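Long-range contacts in multisubunit Na+/H+ antiporter, D subunit (Anoxybacillus flavithermus, PDB 6Z16), which probably serves as one of the membrane subunits of an Mrp-type antiporter that exchanges sodium ions for protons across the cell membrane: residues Leu19-Lys24 against Glu105-Ser111; Leu140-Tyr144 against Tyr162-Val167; Leu81-Thr85 against Val120-Phe124; Ala338-Phe343 against Val449-Leu453. All coordinates share one frame; numbering follows the deposited sequence.

Contact 1 (Leu19-Lys24 against Glu105-Ser111). With PTY (phosphatidylethanolamine), chain Y.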
loop_
_atom_site.group_PDB
_atom_site.type_symbol
_atom_site.label_atom_id
_atom_site.label_comp_id
_atom_site.label_asym_id
_atom_site.label_seq_id
_atom_site.Cartn_x
_atom_site.Cartn_y
_atom_site.Cartn_z
ATOM N N LEU D 19 -1.191 39.625 24.130
ATOM C CA LEU D 19 -2.321 40.529 24.233
ATOM C C LEU D 19 -3.274 40.378 23.063
ATOM O O LEU D 19 -4.334 41.009 23.068
ATOM C CB LEU D 19 -1.831 41.972 24.357
ATOM C CG LEU D 19 -1.180 42.313 25.701
ATOM C CD1 LEU D 19 -0.460 43.647 25.658
ATOM C CD2 LEU D 19 -2.225 42.308 26.795
ATOM N N ILE D 20 -2.937 39.539 22.080
ATOM C CA ILE D 20 -3.822 39.361 20.935
ATOM C C ILE D 20 -5.023 38.481 21.298
ATOM O O ILE D 20 -6.121 38.673 20.762
ATOM C CB ILE D 20 -3.001 38.804 19.755
ATOM C CG1 ILE D 20 -1.889 39.786 19.394
ATOM C CG2 ILE D 20 -3.849 38.581 18.516
ATOM C CD1 ILE D 20 -0.903 39.263 18.398
ATOM N N PHE D 21 -4.857 37.568 22.262
ATOM C CA PHE D 21 -5.857 36.530 22.516
ATOM C C PHE D 21 -7.124 37.076 23.168
ATOM O O PHE D 21 -8.220 36.581 22.893
ATOM C CB PHE D 21 -5.263 35.432 23.391
ATOM C CG PHE D 21 -4.229 34.600 22.708
ATOM C CD1 PHE D 21 -4.598 33.603 21.827
ATOM C CD2 PHE D 21 -2.890 34.784 22.976
ATOM C CE1 PHE D 21 -3.650 32.828 21.208
ATOM C CE2 PHE D 21 -1.936 34.009 22.359
ATOM C CZ PHE D 21 -2.318 33.028 21.481
ATOM N N PHE D 22 -7.011 38.077 24.040
ATOM C CA PHE D 22 -8.161 38.596 24.785
ATOM C C PHE D 22 -8.342 40.093 24.537
ATOM O O PHE D 22 -7.873 40.933 25.313
ATOM C CB PHE D 22 -8.068 38.234 26.276
ATOM C CG PHE D 22 -6.704 38.453 26.923
ATOM C CD1 PHE D 22 -5.739 37.460 26.888
ATOM C CD2 PHE D 22 -6.432 39.594 27.657
ATOM C CE1 PHE D 22 -4.511 37.641 27.493
ATOM C CE2 PHE D 22 -5.211 39.781 28.254
ATOM C CZ PHE D 22 -4.248 38.806 28.174
ATOM N N PRO D 23 -9.024 40.468 23.449
ATOM C CA PRO D 23 -9.264 41.894 23.196
ATOM C C PRO D 23 -10.335 42.501 24.086
ATOM O O PRO D 23 -10.171 43.614 24.588
ATOM C CB PRO D 23 -9.703 41.917 21.729
ATOM C CG PRO D 23 -9.224 40.640 21.164
ATOM C CD PRO D 23 -9.352 39.656 22.269
ATOM N N LYS D 24 -11.437 41.782 24.283
ATOM C CA LYS D 24 -12.598 42.320 24.981
ATOM C C LYS D 24 -12.408 42.404 26.489
ATOM O O LYS D 24 -13.242 43.015 27.163
ATOM C CB LYS D 24 -13.831 41.459 24.701
ATOM C CG LYS D 24 -14.193 41.219 23.235
ATOM C CD LYS D 24 -14.877 42.391 22.545
ATOM C CE LYS D 24 -13.943 43.152 21.627
ATOM N NZ LYS D 24 -14.685 44.144 20.807
ATOM N N GLU D 105 -9.602 50.763 23.071
ATOM C CA GLU D 105 -8.728 49.766 23.672
ATOM C C GLU D 105 -9.312 48.362 23.670
ATOM O O GLU D 105 -8.598 47.419 24.020
ATOM C CB GLU D 105 -8.343 50.179 25.096
ATOM C CG GLU D 105 -9.477 50.261 26.076
ATOM C CD GLU D 105 -9.052 50.908 27.384
ATOM O OE1 GLU D 105 -7.864 51.269 27.515
ATOM O OE2 GLU D 105 -9.907 51.072 28.277
ATOM N N THR D 106 -10.576 48.186 23.271
ATOM C CA THR D 106 -11.001 46.841 22.891
ATOM C C THR D 106 -10.346 46.395 21.588
ATOM O O THR D 106 -10.142 45.197 21.380
ATOM C CB THR D 106 -12.519 46.750 22.752
ATOM O OG1 THR D 106 -12.965 47.668 21.753
ATOM C CG2 THR D 106 -13.208 47.044 24.062
ATOM N N PHE D 107 -10.009 47.330 20.705
ATOM C CA PHE D 107 -9.430 47.011 19.399
ATOM C C PHE D 107 -7.909 47.135 19.415
ATOM O O PHE D 107 -7.333 47.971 18.732
ATOM C CB PHE D 107 -10.034 47.905 18.324
ATOM C CG PHE D 107 -11.427 47.531 17.934
ATOM C CD1 PHE D 107 -11.646 46.566 16.972
ATOM C CD2 PHE D 107 -12.516 48.128 18.537
ATOM C CE1 PHE D 107 -12.924 46.216 16.606
ATOM C CE2 PHE D 107 -13.798 47.784 18.174
ATOM C CZ PHE D 107 -14.002 46.824 17.211
ATOM N N TYR D 108 -7.280 46.295 20.239
ATOM C CA TYR D 108 -5.864 45.922 20.134
ATOM C C TYR D 108 -4.904 47.073 20.413
ATOM O O TYR D 108 -3.797 47.080 19.884
ATOM C CB TYR D 108 -5.550 45.311 18.764
ATOM C CG TYR D 108 -6.255 44.007 18.522
ATOM C CD1 TYR D 108 -5.706 42.810 18.949
ATOM C CD2 TYR D 108 -7.495 43.980 17.903
ATOM C CE1 TYR D 108 -6.359 41.625 18.742
ATOM C CE2 TYR D 108 -8.156 42.802 17.697
ATOM C CZ TYR D 108 -7.584 41.630 18.115
ATOM O OH TYR D 108 -8.249 40.451 17.908
ATOM N N TYR D 109 -5.292 48.015 21.276
ATOM C CA TYR D 109 -4.483 49.211 21.515
ATOM C C TYR D 109 -3.161 48.884 22.206
ATOM O O TYR D 109 -2.099 49.379 21.805
ATOM C CB TYR D 109 -5.286 50.212 22.341
ATOM C CG TYR D 109 -4.510 51.446 22.699
ATOM C CD1 TYR D 109 -4.270 52.432 21.758
ATOM C CD2 TYR D 109 -4.009 51.625 23.982
ATOM C CE1 TYR D 109 -3.552 53.558 22.082
ATOM C CE2 TYR D 109 -3.287 52.741 24.311
ATOM C CZ TYR D 109 -3.063 53.705 23.361
ATOM O OH TYR D 109 -2.346 54.825 23.694
ATOM N N TYR D 110 -3.206 48.053 23.248
ATOM C CA TYR D 110 -2.011 47.777 24.033
ATOM C C TYR D 110 -1.036 46.880 23.293
ATOM O O TYR D 110 0.173 46.956 23.543
ATOM C CB TYR D 110 -2.412 47.158 25.368
ATOM C CG TYR D 110 -3.307 48.069 26.167
ATOM C CD1 TYR D 110 -2.784 49.133 26.881
ATOM C CD2 TYR D 110 -4.680 47.878 26.186
ATOM C CE1 TYR D 110 -3.603 49.974 27.597
ATOM C CE2 TYR D 110 -5.502 48.709 26.901
ATOM C CZ TYR D 110 -4.960 49.756 27.602
ATOM O OH TYR D 110 -5.784 50.587 28.317
ATOM N N SER D 111 -1.535 46.073 22.356
ATOM C CA SER D 111 -0.661 45.320 21.467
ATOM C C SER D 111 0.166 46.259 20.604
ATOM O O SER D 111 1.380 46.087 20.472
ATOM C CB SER D 111 -1.492 44.391 20.589
ATOM O OG SER D 111 -2.239 43.484 21.369
HETATM C C1 PTY Y . -9.290 32.884 26.279
HETATM C C2 PTY Y . -15.952 37.467 25.004
HETATM C C3 PTY Y . -16.039 35.996 25.464
HETATM O O4 PTY Y . -8.233 33.274 27.185
HETATM C C5 PTY Y . -11.670 33.572 25.935
HETATM C C6 PTY Y . -10.585 33.279 26.931
HETATM O O7 PTY Y . -10.323 34.495 27.695
HETATM C C8 PTY Y . -10.513 34.441 29.020
HETATM O O10 PTY Y . -10.972 33.490 29.591
HETATM C C11 PTY Y . -10.058 35.706 29.682
HETATM C C12 PTY Y . -9.487 35.459 31.067
HETATM C C13 PTY Y . -8.315 36.360 31.373
HETATM C C14 PTY Y . -7.168 36.202 30.398
HETATM C C15 PTY Y . -5.932 36.992 30.776
HETATM C C16 PTY Y . -5.177 36.441 31.964
HETATM C C17 PTY Y . -4.399 35.190 31.635
HETATM C C18 PTY Y . -3.275 35.420 30.643
HETATM C C19 PTY Y . -2.192 36.352 31.153
HETATM C C20 PTY Y . -0.918 36.320 30.327
HETATM C C30 PTY Y . -6.985 33.250 26.721
HETATM C C31 PTY Y . -6.033 33.848 27.715
HETATM O O30 PTY Y . -6.684 32.816 25.643
HETATM C C32 PTY Y . -4.740 33.067 27.899
HETATM C C33 PTY Y . -3.691 33.384 26.849
HETATM C C34 PTY Y . -2.601 32.331 26.760
HETATM C C35 PTY Y . -1.516 32.637 25.743
HETATM C C36 PTY Y . -0.725 31.411 25.326
HETATM C C37 PTY Y . -1.573 30.346 24.648
HETATM P P1 PTY Y . -14.225 34.275 26.439
HETATM O O11 PTY Y . -14.672 35.527 25.559
HETATM O O12 PTY Y . -14.815 34.480 27.833
HETATM O O13 PTY Y . -14.590 32.998 25.788
HETATM O O14 PTY Y . -12.635 34.426 26.582
HETATM N N1 PTY Y . -14.664 37.688 24.343
#
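The backbones come close at both ends of the contact, with the CA atoms of L19 and S111 5.8 Å apart and those of K24 and T106 5.2 Å apart. Segment 19-24 lies between helix 7-18 and helix 26-53. Segment 105-111 spans the break between helix 102-106 and helix 109-124. Y108 sits at the N-cap position of the second helix. Its ring meets P23 and I20. P23 CB lies above one face, offset toward the rim, and P23 CG is 3.6 Å from Y108 CZ. The proline ring and the tyrosine lie side by side and point the same way. The backbone O of I20 reaches the edge of the Y108 ring. P23 CB also lies 3.3 Å from the backbone O of T106. At the other end, L19 CB rests 3.4 Å from S111 OG, and L19 CD1 touches Y110 CB. K24 points its CB away, but its chain bends at chi2 (-77°) and chi3 (103°) and brings the ammonium back. K24 NZ then stands over the F107 ring, 4.8 Å from the centroid, as a cation-pi pair. T106 OG1 is hydrogen-bonded to the backbone O of K103. The far side of segment 19-24 meets lipid. F22 lays one ring face on the phosphatidylethanolamine, with lipid C15 3.5 Å above its plane. F21 and Y108 also pack on neighbouring subunits. The arrangement is the link between two transmembrane helices, docked on a helix start and forming part of a phosphatidylethanolamine pocket.

Contact 2 (Leu140-Tyr144 against Tyr162-Val167)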
loop_
_atom_site.group_PDB
_atom_site.type_symbol
_atom_site.label_atom_id
_atom_site.label_comp_id
_atom_site.label_asym_id
_atom_site.label_seq_id
_atom_site.Cartn_x
_atom_site.Cartn_y
_atom_site.Cartn_z
ATOM N N LEU D 140 7.614 52.022 12.556
ATOM C CA LEU D 140 6.791 52.873 11.706
ATOM C C LEU D 140 5.425 52.264 11.441
ATOM O O LEU D 140 4.436 52.994 11.369
ATOM C CB LEU D 140 7.503 53.169 10.390
ATOM C CG LEU D 140 8.628 54.199 10.433
ATOM C CD1 LEU D 140 9.324 54.254 9.093
ATOM C CD2 LEU D 140 8.073 55.553 10.812
ATOM N N MET D 141 5.340 50.939 11.312
ATOM C CA MET D 141 4.052 50.299 11.086
ATOM C C MET D 141 3.147 50.440 12.303
ATOM O O MET D 141 1.958 50.794 12.171
ATOM C CB MET D 141 4.272 48.831 10.734
ATOM C CG MET D 141 3.038 48.150 10.227
ATOM S SD MET D 141 2.560 48.816 8.635
ATOM C CE MET D 141 0.802 48.608 8.760
ATOM N N SER D 142 3.708 50.211 13.498
ATOM C CA SER D 142 2.944 50.423 14.723
ATOM C C SER D 142 2.545 51.883 14.899
ATOM O O SER D 142 1.441 52.163 15.380
ATOM C CB SER D 142 3.751 49.934 15.915
ATOM O OG SER D 142 4.966 50.640 15.985
ATOM N N SER D 143 3.391 52.821 14.457
ATOM C CA SER D 143 3.032 54.233 14.555
ATOM C C SER D 143 1.928 54.613 13.573
ATOM O O SER D 143 1.087 55.457 13.898
ATOM C CB SER D 143 4.263 55.109 14.339
ATOM O OG SER D 143 4.706 55.036 13.003
ATOM N N TYR D 144 1.922 54.008 12.372
ATOM C CA TYR D 144 0.821 54.191 11.418
ATOM C C TYR D 144 -0.502 53.790 12.041
ATOM O O TYR D 144 -1.502 54.517 11.950
ATOM C CB TYR D 144 0.999 53.325 10.171
ATOM C CG TYR D 144 2.193 53.525 9.287
ATOM C CD1 TYR D 144 2.903 54.713 9.250
ATOM C CD2 TYR D 144 2.631 52.476 8.502
ATOM C CE1 TYR D 144 4.019 54.837 8.433
ATOM C CE2 TYR D 144 3.722 52.588 7.702
ATOM C CZ TYR D 144 4.413 53.759 7.665
ATOM O OH TYR D 144 5.498 53.809 6.838
ATOM N N TYR D 162 1.408 61.004 6.564
ATOM C CA TYR D 162 2.525 60.417 7.300
ATOM C C TYR D 162 2.987 59.105 6.672
ATOM O O TYR D 162 4.201 58.851 6.552
ATOM C CB TYR D 162 2.076 60.220 8.750
ATOM C CG TYR D 162 3.066 59.592 9.689
ATOM C CD1 TYR D 162 4.169 60.294 10.134
ATOM C CD2 TYR D 162 2.864 58.313 10.179
ATOM C CE1 TYR D 162 5.066 59.727 11.012
ATOM C CE2 TYR D 162 3.754 57.739 11.056
ATOM C CZ TYR D 162 4.855 58.452 11.467
ATOM O OH TYR D 162 5.748 57.888 12.339
ATOM N N THR D 163 2.030 58.287 6.218
ATOM C CA THR D 163 2.345 57.001 5.611
ATOM C C THR D 163 3.069 57.186 4.290
ATOM O O THR D 163 4.042 56.475 4.010
ATOM C CB THR D 163 1.060 56.206 5.402
ATOM O OG1 THR D 163 0.314 56.182 6.621
ATOM C CG2 THR D 163 1.383 54.785 5.013
ATOM N N LEU D 164 2.622 58.164 3.491
ATOM C CA LEU D 164 3.248 58.472 2.209
ATOM C C LEU D 164 4.718 58.852 2.384
ATOM O O LEU D 164 5.604 58.318 1.689
ATOM C CB LEU D 164 2.456 59.607 1.563
ATOM C CG LEU D 164 2.417 59.962 0.083
ATOM C CD1 LEU D 164 1.128 60.722 -0.145
ATOM C CD2 LEU D 164 3.591 60.786 -0.335
ATOM N N VAL D 165 4.991 59.738 3.355
ATOM C CA VAL D 165 6.363 60.194 3.600
ATOM C C VAL D 165 7.254 59.044 4.052
ATOM O O VAL D 165 8.394 58.893 3.580
ATOM C CB VAL D 165 6.372 61.331 4.636
ATOM C CG1 VAL D 165 7.792 61.794 4.916
ATOM C CG2 VAL D 165 5.563 62.459 4.150
ATOM N N ASN D 166 6.744 58.198 4.948
ATOM C CA ASN D 166 7.604 57.148 5.480
ATOM C C ASN D 166 7.829 56.021 4.481
ATOM O O ASN D 166 8.876 55.366 4.530
ATOM C CB ASN D 166 7.026 56.623 6.777
ATOM C CG ASN D 166 7.110 57.626 7.880
ATOM O OD1 ASN D 166 8.148 58.250 8.091
ATOM N ND2 ASN D 166 6.007 57.823 8.570
ATOM N N VAL D 167 6.890 55.805 3.553
ATOM C CA VAL D 167 7.116 54.853 2.464
ATOM C C VAL D 167 8.252 55.327 1.566
ATOM O O VAL D 167 9.155 54.549 1.206
ATOM C CB VAL D 167 5.821 54.636 1.663
ATOM C CG1 VAL D 167 6.119 53.936 0.384
ATOM C CG2 VAL D 167 4.863 53.788 2.441
#
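The Y144 ring is sandwiched. The methyl CG2 of T163 lies over the centre of one face, 4.1 Å from the centroid, as a CH-pi contact. The carbonyl O of L140 lies over the rim of the opposite face. Y162 CD2 and N166 CB stand at the ring edge. The Y162 ring carries N166 ND2 3.1 Å above its plane and has S143 OG at its edge. The two tyrosine rings meet obliquely, with planes at 81° and Y144 CD1 3.6 Å from Y162 CE2. Y144 is a knob in a hole made by Y162, T163, N166 and V167. L140 CD2 fills in beside N166 CG and the Y162 hydroxyl. The helices run antiparallel, their axes 10.9 Å apart. Y162 CG is anti to the backbone N (chi1 179°), which carries the hydroxyl across to S143. Y162 OH donates to S143 OG at 3.1 Å, and S143 OG donates to L140 O at 2.6 Å. L140 O also accepts from Y144 N, on the same face. A phenylalanine in place of Y162 would probably leave S143 OG without its donor from the other helix. A buried chain of hydrogen bonds, from tyrosine to serine to a main-chain carbonyl, thus links the two transmembrane helices.

Contact 3 (Leu81-Thr85 against Val120-Phe124)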
loop_
_atom_site.group_PDB
_atom_site.type_symbol
_atom_site.label_atom_id
_atom_site.label_comp_id
_atom_site.label_asym_id
_atom_site.label_seq_id
_atom_site.Cartn_x
_atom_site.Cartn_y
_atom_site.Cartn_z
ATOM N N LEU D 81 19.454 54.830 26.446
ATOM C CA LEU D 81 18.282 55.103 25.620
ATOM C C LEU D 81 17.175 54.083 25.843
ATOM O O LEU D 81 15.991 54.440 25.807
ATOM C CB LEU D 81 18.691 55.146 24.153
ATOM C CG LEU D 81 19.505 56.385 23.801
ATOM C CD1 LEU D 81 20.180 56.246 22.464
ATOM C CD2 LEU D 81 18.583 57.575 23.797
ATOM N N VAL D 82 17.540 52.829 26.120
ATOM C CA VAL D 82 16.547 51.803 26.430
ATOM C C VAL D 82 15.858 52.092 27.760
ATOM O O VAL D 82 14.627 51.992 27.866
ATOM C CB VAL D 82 17.215 50.417 26.405
ATOM C CG1 VAL D 82 16.359 49.403 27.071
ATOM C CG2 VAL D 82 17.429 49.977 24.976
ATOM N N LEU D 83 16.629 52.489 28.779
ATOM C CA LEU D 83 16.043 52.822 30.076
ATOM C C LEU D 83 15.144 54.054 29.992
ATOM O O LEU D 83 14.060 54.083 30.597
ATOM C CB LEU D 83 17.152 53.032 31.102
ATOM C CG LEU D 83 16.725 53.385 32.523
ATOM C CD1 LEU D 83 15.899 52.283 33.134
ATOM C CD2 LEU D 83 17.934 53.659 33.372
ATOM N N THR D 84 15.560 55.059 29.217
ATOM C CA THR D 84 14.743 56.254 29.021
ATOM C C THR D 84 13.447 55.918 28.294
ATOM O O THR D 84 12.369 56.409 28.666
ATOM C CB THR D 84 15.545 57.296 28.242
ATOM O OG1 THR D 84 16.790 57.533 28.902
ATOM C CG2 THR D 84 14.790 58.601 28.156
ATOM N N THR D 85 13.537 55.045 27.282
ATOM C CA THR D 85 12.363 54.551 26.567
ATOM C C THR D 85 11.410 53.817 27.500
ATOM O O THR D 85 10.189 53.990 27.416
ATOM C CB THR D 85 12.823 53.623 25.440
ATOM O OG1 THR D 85 13.694 54.333 24.553
ATOM C CG2 THR D 85 11.645 53.081 24.665
ATOM N N VAL D 120 11.260 50.553 18.807
ATOM C CA VAL D 120 12.273 51.518 19.243
ATOM C C VAL D 120 13.390 50.833 20.036
ATOM O O VAL D 120 14.574 51.121 19.809
ATOM C CB VAL D 120 11.653 52.704 20.013
ATOM C CG1 VAL D 120 10.782 53.519 19.110
ATOM C CG2 VAL D 120 10.840 52.266 21.169
ATOM N N ASN D 121 13.053 49.878 20.922
ATOM C CA ASN D 121 14.085 49.202 21.700
ATOM C C ASN D 121 14.972 48.335 20.830
ATOM O O ASN D 121 16.166 48.210 21.110
ATOM C CB ASN D 121 13.463 48.353 22.804
ATOM C CG ASN D 121 12.977 49.174 23.967
ATOM O OD1 ASN D 121 13.640 50.114 24.392
ATOM N ND2 ASN D 121 11.820 48.817 24.498
ATOM N N GLY D 122 14.426 47.756 19.762
ATOM C CA GLY D 122 15.263 47.024 18.835
ATOM C C GLY D 122 16.122 47.931 17.988
ATOM O O GLY D 122 17.230 47.554 17.598
ATOM N N ALA D 123 15.631 49.138 17.695
ATOM C CA ALA D 123 16.421 50.080 16.916
ATOM C C ALA D 123 17.609 50.621 17.698
ATOM O O ALA D 123 18.667 50.859 17.108
ATOM C CB ALA D 123 15.536 51.221 16.431
ATOM N N PHE D 124 17.473 50.811 19.017
ATOM C CA PHE D 124 18.615 51.334 19.768
ATOM C C PHE D 124 19.715 50.297 19.954
ATOM O O PHE D 124 20.882 50.665 20.096
ATOM C CB PHE D 124 18.205 51.885 21.134
ATOM C CG PHE D 124 17.360 53.114 21.063
ATOM C CD1 PHE D 124 17.856 54.273 20.504
ATOM C CD2 PHE D 124 16.101 53.137 21.629
ATOM C CE1 PHE D 124 17.083 55.410 20.443
ATOM C CE2 PHE D 124 15.319 54.273 21.577
ATOM C CZ PHE D 124 15.811 55.411 20.987
#
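The main aromatic contact is between L81 and F124. L81 CB stands over the centre of the F124 ring, 3.9 Å from the centroid and 11° off the ring normal, which makes a CH-pi contact. L81 CD1 reaches past it to F124 CD1 at 3.6 Å, and the two side chains cross at about a right angle. Apolar contacts extend the joint. T85 CG2 meets V120 CG2 at 3.7 Å, and V82 CG2 approaches F124 CB more distantly. The polar atoms make no hydrogen bond across the contact. N121 OD1 rests against methyl groups instead, 3.6 Å from T85 CG2 and 3.8 Å from V82 CG2. T85 OG1 approaches the F124 ring obliquely, nearest to CE2. Its hydrogen bond stays in its own helix. With OG1 beside the backbone N (chi1 -59°), it donates to L81 O at 2.6 Å. T85 N donates to the same oxygen from the other face of the carbonyl plane. The threonine hydroxyl is thus paired within its helix, and CG2 is turned to the neighbour. Around the pair, V82 touches helix 26-53, L81 touches helix 320-351, and F124 touches helix 249-263. The two axes are 9.8 Å apart and 168° from parallel. This is an antiparallel pair of transmembrane helices, joined through the short helix 102-106 and meeting here at the end far from that connection.

Contact 4 (Ala338-Phe343 against Val449-Leu453)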
loop_
_atom_site.group_PDB
_atom_site.type_symbol
_atom_site.label_atom_id
_atom_site.label_comp_id
_atom_site.label_asym_id
_atom_site.label_seq_id
_atom_site.Cartn_x
_atom_site.Cartn_y
_atom_site.Cartn_z
ATOM N N ALA D 338 7.914 64.175 26.233
ATOM C CA ALA D 338 6.801 63.325 26.663
ATOM C C ALA D 338 5.990 63.983 27.784
ATOM O O ALA D 338 4.745 63.986 27.747
ATOM C CB ALA D 338 7.324 61.961 27.102
ATOM N N MET D 339 6.688 64.603 28.749
ATOM C CA MET D 339 6.040 65.308 29.855
ATOM C C MET D 339 5.161 66.454 29.368
ATOM O O MET D 339 4.029 66.629 29.840
ATOM C CB MET D 339 7.117 65.855 30.781
ATOM C CG MET D 339 6.664 66.418 32.096
ATOM S SD MET D 339 8.036 67.355 32.774
ATOM C CE MET D 339 9.283 66.082 32.821
ATOM N N LEU D 340 5.669 67.243 28.420
ATOM C CA LEU D 340 4.927 68.409 27.959
ATOM C C LEU D 340 3.706 68.031 27.144
ATOM O O LEU D 340 2.680 68.718 27.234
ATOM C CB LEU D 340 5.832 69.330 27.158
ATOM C CG LEU D 340 6.830 70.053 28.048
ATOM C CD1 LEU D 340 7.810 70.809 27.210
ATOM C CD2 LEU D 340 6.094 70.987 28.986
ATOM N N PHE D 341 3.777 66.945 26.364
ATOM C CA PHE D 341 2.553 66.508 25.696
ATOM C C PHE D 341 1.508 66.001 26.679
ATOM O O PHE D 341 0.306 66.226 26.465
ATOM C CB PHE D 341 2.834 65.442 24.647
ATOM C CG PHE D 341 3.412 65.979 23.393
ATOM C CD1 PHE D 341 2.666 66.827 22.605
ATOM C CD2 PHE D 341 4.658 65.581 22.960
ATOM C CE1 PHE D 341 3.166 67.316 21.435
ATOM C CE2 PHE D 341 5.167 66.063 21.791
ATOM C CZ PHE D 341 4.416 66.931 21.021
ATOM N N LEU D 342 1.933 65.354 27.770
ATOM C CA LEU D 342 0.944 64.931 28.763
ATOM C C LEU D 342 0.312 66.131 29.481
ATOM O O LEU D 342 -0.900 66.123 29.760
ATOM C CB LEU D 342 1.584 63.961 29.746
ATOM C CG LEU D 342 2.064 62.653 29.114
ATOM C CD1 LEU D 342 2.748 61.750 30.118
ATOM C CD2 LEU D 342 0.928 61.946 28.421
ATOM N N PHE D 343 1.104 67.183 29.744
ATOM C CA PHE D 343 0.555 68.439 30.269
ATOM C C PHE D 343 -0.482 69.050 29.334
ATOM O O PHE D 343 -1.549 69.496 29.783
ATOM C CB PHE D 343 1.655 69.471 30.515
ATOM C CG PHE D 343 2.336 69.353 31.832
ATOM C CD1 PHE D 343 1.654 69.674 32.988
ATOM C CD2 PHE D 343 3.682 69.028 31.911
ATOM C CE1 PHE D 343 2.273 69.599 34.208
ATOM C CE2 PHE D 343 4.317 68.965 33.120
ATOM C CZ PHE D 343 3.609 69.247 34.276
ATOM N N VAL D 449 2.509 62.325 35.013
ATOM C CA VAL D 449 3.154 63.580 34.654
ATOM C C VAL D 449 4.003 64.082 35.810
ATOM O O VAL D 449 5.131 64.556 35.617
ATOM C CB VAL D 449 2.086 64.608 34.260
ATOM C CG1 VAL D 449 2.728 65.807 33.645
ATOM C CG2 VAL D 449 1.068 63.979 33.358
ATOM N N LEU D 450 3.481 63.967 37.034
ATOM C CA LEU D 450 4.263 64.332 38.208
ATOM C C LEU D 450 5.450 63.402 38.413
ATOM O O LEU D 450 6.502 63.851 38.869
ATOM C CB LEU D 450 3.376 64.338 39.447
ATOM C CG LEU D 450 2.313 65.432 39.448
ATOM C CD1 LEU D 450 1.383 65.285 40.631
ATOM C CD2 LEU D 450 2.966 66.791 39.444
ATOM N N PHE D 451 5.308 62.121 38.062
ATOM C CA PHE D 451 6.428 61.187 38.141
ATOM C C PHE D 451 7.538 61.562 37.167
ATOM O O PHE D 451 8.725 61.546 37.525
ATOM C CB PHE D 451 5.924 59.768 37.874
ATOM C CG PHE D 451 6.998 58.718 37.899
ATOM C CD1 PHE D 451 7.596 58.349 39.090
ATOM C CD2 PHE D 451 7.375 58.071 36.735
ATOM C CE1 PHE D 451 8.574 57.376 39.117
ATOM C CE2 PHE D 451 8.350 57.092 36.752
ATOM C CZ PHE D 451 8.950 56.744 37.946
ATOM N N LEU D 452 7.163 61.933 35.938
ATOM C CA LEU D 452 8.149 62.400 34.965
ATOM C C LEU D 452 8.813 63.697 35.414
ATOM O O LEU D 452 10.024 63.874 35.231
ATOM C CB LEU D 452 7.496 62.582 33.599
ATOM C CG LEU D 452 7.089 61.312 32.868
ATOM C CD1 LEU D 452 6.342 61.689 31.620
ATOM C CD2 LEU D 452 8.308 60.475 32.531
ATOM N N LEU D 453 8.043 64.601 36.026
ATOM C CA LEU D 453 8.598 65.869 36.487
ATOM C C LEU D 453 9.575 65.671 37.640
ATOM O O LEU D 453 10.633 66.310 37.675
ATOM C CB LEU D 453 7.474 66.812 36.894
ATOM C CG LEU D 453 7.916 68.211 37.298
ATOM C CD1 LEU D 453 8.579 68.895 36.128
ATOM C CD2 LEU D 453 6.736 69.003 37.771
#
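V449 is the forked bump of this contact, and the hollow that takes it lies between M339, L342 and F343. Its CG1 methyl sits over the centre of the F343 ring, 3.5 Å above the plane, as a CH-pi contact. Its CG2 methyl fits against L342 CB at 3.6 Å. V449 CG1 is anti to the backbone N (chi1 -169°), and this sets one methyl on each partner. The second bump comes from the other helix, where M339 reaches to L452 and L453. It stretches out as far as its sulfur and then bends at chi3 (-57°). Its SD lies 3.7 Å from L453 CD1, and its CE comes to 3.4 Å from L452 O. Further along, L342 CD1 and L452 CD1 meet at 3.9 Å, with the side chains crossing at about a right angle. The helices run roughly antiparallel, at a signed crossing angle of -149°. F343 also touches L369, A372 and A376 of helix 367-381. With an alanine in place of F343, V449 CG1 would probably lose its ring partner and a gap would open toward helix 367-381. No hydrogen bond joins the segments. The joint is buried and apolar, so its hold comes from shape fit and dispersion.

Contacts 1 and 3 share helix 109-124: contact 1 is at its start, contact 3 at its end, and their centres are 23 Å apart. Contact 2 follows on the next helix, 129-148, with its centre 19 Å from that of contact 3. Contact 4 lies 19 Å between centres from contact 3. Helix 320-351 links these two, because it holds segment 338-343 and also touches L81 and T84. No two contacts touch; the nearest atoms of contacts 1 and 2 are about 6 Å apart. Segments of contacts 1 and 4 hold residues of phosphatidylethanolamine pockets: F21, F22 and K24 in contact 1, F451 in contact 4. In contact 2, the side chain of V167 is about 7 Å from a bound potassium ion.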